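Side-chain contacts in glutathione transferase (Lolium rigidum, PDB 6ZB6), which probably conjugates glutathione to electrophilic xenobiotics such as herbicides, as a phi class transferase implicated in multiple-herbicide resistance: residues Thr108-Pro111 against Ala112-Pro115; Asp99-Thr102 against Glu103-Ala106. All blocks are in the same frame, centred on the assembly; numbering follows the deposited sequence.

Interaction 1 (Thr108-Pro111 against Ala112-Pro115); sequences TYNP and ALSP. With NA (sodium ion), chain J.
Tyr109 and Leu113, one turn apart, make an i to i+4 side-chain contact on the long helix 92-127 of the all-helical C-terminal domain, at a stretch kinked by two prolines. With CG of Tyr109 anti to its backbone N (chi1 173°), the phenol runs alongside Leu113 in the same direction, and the contact falls at its far end: Leu113 CD1 lies 3.4 Å from Tyr109 OH and meets the ring obliquely. The buried hydroxyl is hydrogen-bonded to Thr176 of helix 173-179. In the backbone, Leu113 N bonds to Tyr109 O at 3.0 Å. The next bond, Ser114 N to Asn110 O, is 2.8 Å, and in the side chains the amide ND2 of Asn110 approaches Ser114 CB to 3.7 Å. Pro115 has no N-H to return to the preceding turn; where the helix kinks, its CD sits 3.1 Å from Pro111 O. At the opposite end, Thr108 OG1 binds a sodium ion at 2.8 Å, and a water is a further ligand. The side chain of Ser114 comes to about 7 Å from the bound S-(p-nitrobenzyl)glutathione, and Tyr175 of helix 173-179 packs against both Ser114 and Asn110. This is a proline-kinked helix segment close to the ligand pocket of a glutathione transferase.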
# COMPACT_ATOMS: atom_id res chain seq x y z
N THR A 108 -0.24 12.23 5.27
CA THR A 108 -1.36 12.61 6.13
C THR A 108 -2.17 11.38 6.53
O THR A 108 -2.35 11.12 7.73
CB THR A 108 -2.24 13.64 5.43
OG1 THR A 108 -1.52 14.88 5.33
CG2 THR A 108 -3.53 13.87 6.20
N TYR A 109 -2.62 10.59 5.55
CA TYR A 109 -3.47 9.45 5.85
C TYR A 109 -2.66 8.30 6.45
O TYR A 109 -3.01 7.79 7.51
CB TYR A 109 -4.20 9.00 4.57
CG TYR A 109 -5.02 7.72 4.64
CD1 TYR A 109 -4.42 6.47 4.51
CD2 TYR A 109 -6.40 7.76 4.80
CE1 TYR A 109 -5.17 5.29 4.55
CE2 TYR A 109 -7.16 6.60 4.84
CZ TYR A 109 -6.54 5.38 4.71
OH TYR A 109 -7.29 4.23 4.75
N ASN A 110 -1.57 7.91 5.80
CA ASN A 110 -0.87 6.76 6.35
C ASN A 110 -0.23 7.06 7.71
O ASN A 110 -0.21 6.17 8.56
CB ASN A 110 0.20 6.21 5.39
CG ASN A 110 0.51 4.76 5.67
OD1 ASN A 110 -0.40 3.91 5.69
ND2 ASN A 110 1.76 4.47 5.96
N PRO A 111 0.30 8.26 7.96
CA PRO A 111 0.80 8.54 9.32
C PRO A 111 -0.28 8.48 10.39
O PRO A 111 0.04 8.23 11.56
CB PRO A 111 1.39 9.95 9.19
CG PRO A 111 1.90 9.97 7.79
CD PRO A 111 0.81 9.26 7.00
N ALA A 112 -1.54 8.68 10.04
CA ALA A 112 -2.60 8.54 11.04
C ALA A 112 -3.06 7.10 11.20
O ALA A 112 -3.41 6.69 12.32
CB ALA A 112 -3.78 9.43 10.66
N LEU A 113 -3.08 6.32 10.12
CA LEU A 113 -3.61 4.96 10.14
C LEU A 113 -2.55 3.93 10.50
O LEU A 113 -2.79 3.04 11.31
CB LEU A 113 -4.25 4.63 8.78
CG LEU A 113 -4.79 3.21 8.53
CD1 LEU A 113 -6.12 3.26 7.77
CD2 LEU A 113 -3.76 2.35 7.79
N SER A 114 -1.35 4.07 9.93
CA SER A 114 -0.27 3.12 10.19
C SER A 114 0.00 2.84 11.67
O SER A 114 0.22 1.66 12.01
CB SER A 114 1.01 3.62 9.50
OG SER A 114 2.06 2.70 9.68
N PRO A 115 0.02 3.82 12.58
CA PRO A 115 0.30 3.48 13.99
C PRO A 115 -0.70 2.51 14.57
O PRO A 115 -0.31 1.68 15.41
CB PRO A 115 0.23 4.84 14.69
CG PRO A 115 0.61 5.81 13.64
CD PRO A 115 -0.08 5.28 12.41
NA NA J . -1.63 16.25 7.82
O HOH W 1 0.53 15.40 9.20

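Interaction 2 (Asp99-Thr102 against Glu103-Ala106)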
# COMPACT_ATOMS: atom_id res chain seq x y z
N ASP A 99 -0.96 13.21 -8.10
CA ASP A 99 0.18 13.48 -7.23
C ASP A 99 -0.26 13.98 -5.86
O ASP A 99 0.32 13.61 -4.83
CB ASP A 99 1.13 14.52 -7.88
CG ASP A 99 1.99 13.94 -8.97
OD1 ASP A 99 2.04 12.69 -9.11
OD2 ASP A 99 2.65 14.73 -9.70
N VAL A 100 -1.23 14.90 -5.83
CA VAL A 100 -1.68 15.46 -4.57
C VAL A 100 -2.11 14.34 -3.63
O VAL A 100 -1.66 14.26 -2.47
CB VAL A 100 -2.83 16.46 -4.80
CG1 VAL A 100 -3.55 16.76 -3.48
CG2 VAL A 100 -2.32 17.74 -5.43
N TRP A 101 -2.98 13.46 -4.11
CA TRP A 101 -3.58 12.50 -3.20
C TRP A 101 -2.66 11.30 -2.94
O TRP A 101 -2.83 10.60 -1.94
CB TRP A 101 -4.96 12.09 -3.73
CG TRP A 101 -5.90 13.25 -3.55
CD1 TRP A 101 -6.19 14.22 -4.46
CD2 TRP A 101 -6.61 13.60 -2.35
NE1 TRP A 101 -7.07 15.13 -3.91
CE2 TRP A 101 -7.33 14.78 -2.62
CE3 TRP A 101 -6.72 13.01 -1.07
CZ2 TRP A 101 -8.16 15.39 -1.66
CZ3 TRP A 101 -7.54 13.62 -0.13
CH2 TRP A 101 -8.25 14.80 -0.43
N THR A 102 -1.65 11.10 -3.79
CA THR A 102 -0.58 10.18 -3.44
C THR A 102 0.24 10.71 -2.27
O THR A 102 0.60 9.96 -1.36
CB THR A 102 0.30 9.95 -4.67
OG1 THR A 102 -0.50 9.37 -5.72
CG2 THR A 102 1.50 9.06 -4.33
N GLU A 103 0.56 12.01 -2.30
CA GLU A 103 1.25 12.65 -1.18
C GLU A 103 0.40 12.64 0.08
O GLU A 103 0.92 12.46 1.18
CB GLU A 103 1.63 14.09 -1.54
CG GLU A 103 2.66 14.22 -2.68
CD GLU A 103 3.97 13.54 -2.37
OE1 GLU A 103 4.52 13.76 -1.26
OE2 GLU A 103 4.46 12.77 -3.23
N VAL A 104 -0.92 12.85 -0.06
CA VAL A 104 -1.78 12.79 1.12
C VAL A 104 -1.66 11.44 1.80
O VAL A 104 -1.55 11.36 3.03
CB VAL A 104 -3.24 13.10 0.75
CG1 VAL A 104 -4.13 12.83 1.96
CG2 VAL A 104 -3.41 14.53 0.28
N ASP A 105 -1.67 10.36 1.01
CA ASP A 105 -1.48 9.05 1.62
C ASP A 105 -0.16 8.99 2.36
O ASP A 105 -0.11 8.58 3.52
CB ASP A 105 -1.54 7.92 0.59
CG ASP A 105 -1.06 6.58 1.17
OD1 ASP A 105 -1.74 6.05 2.08
OD2 ASP A 105 -0.01 6.06 0.74
N ALA A 106 0.93 9.41 1.70
CA ALA A 106 2.25 9.27 2.29
C ALA A 106 2.40 10.10 3.57
O ALA A 106 3.02 9.64 4.54
CB ALA A 106 3.32 9.67 1.24
O HOH W 2 1.12 7.12 -1.41
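Val104 sits against Trp101, one turn back along the helix, and its branches divide the contact between them. CB is 3.7 Å from Trp101 O and nearly as close to Val100 O, beside the carbonyls of the preceding turn. From there CG1, anti to the backbone N (chi1 172°), reaches the six-membered ring at Trp101 CE3 and CZ3. CG2 turns back beside the backbone N, approaching Val100 O to 3.3 Å and Trp101 CE3 to 3.9 Å. It meets the indole obliquely, while Val100 CG1 lies over one face of the ring, offset toward the rim. The indole and Val104 lie side by side, pointing the same way, and both touch helix 133-156, Trp101 at Arg153 and Val104 at Tyr150; this is helix-to-helix packing within the C-terminal domain of the glutathione transferase fold. Regular i to i+4 backbone bonds run through the segment, among them Val104 N to Val100 O at 2.9 Å. Around the helix from the valine, a water donates to both Thr102 O (2.9 Å) and Asp105 OD2 (2.7 Å), bridging successive turns. Asp105 OD2 also forms a salt bridge with Arg69 of helix 68-78, which ties this helix to the thioredoxin-like N-terminal domain and would probably stabilise the buried carboxylate as an anion. Thr102 OG1 is hydrogen-bonded to Val98 O, one turn earlier.

In the fold
Both contacts lie on helix 92-127, with centres about 12 Å apart; residues 99-106 come first, and 108-115 follow after a single intervening residue. Between them the backbone probably bonds i to i+5, Tyr109 N to Val104 O and Asn110 N to Asp105 O, a widened turn, while the ring of Pro111 packs against Ala106 O. Helix 133-156 touches both, and its Tyr150 serves the two together, meeting the Tyr109 ring as well. His172 similarly meets Asp105 and the Tyr109 ring. One helix thus joins two neighbourhoods: interaction 2 reaches the N-terminal domain, whereas interaction 1 approaches the bound glutathione derivative.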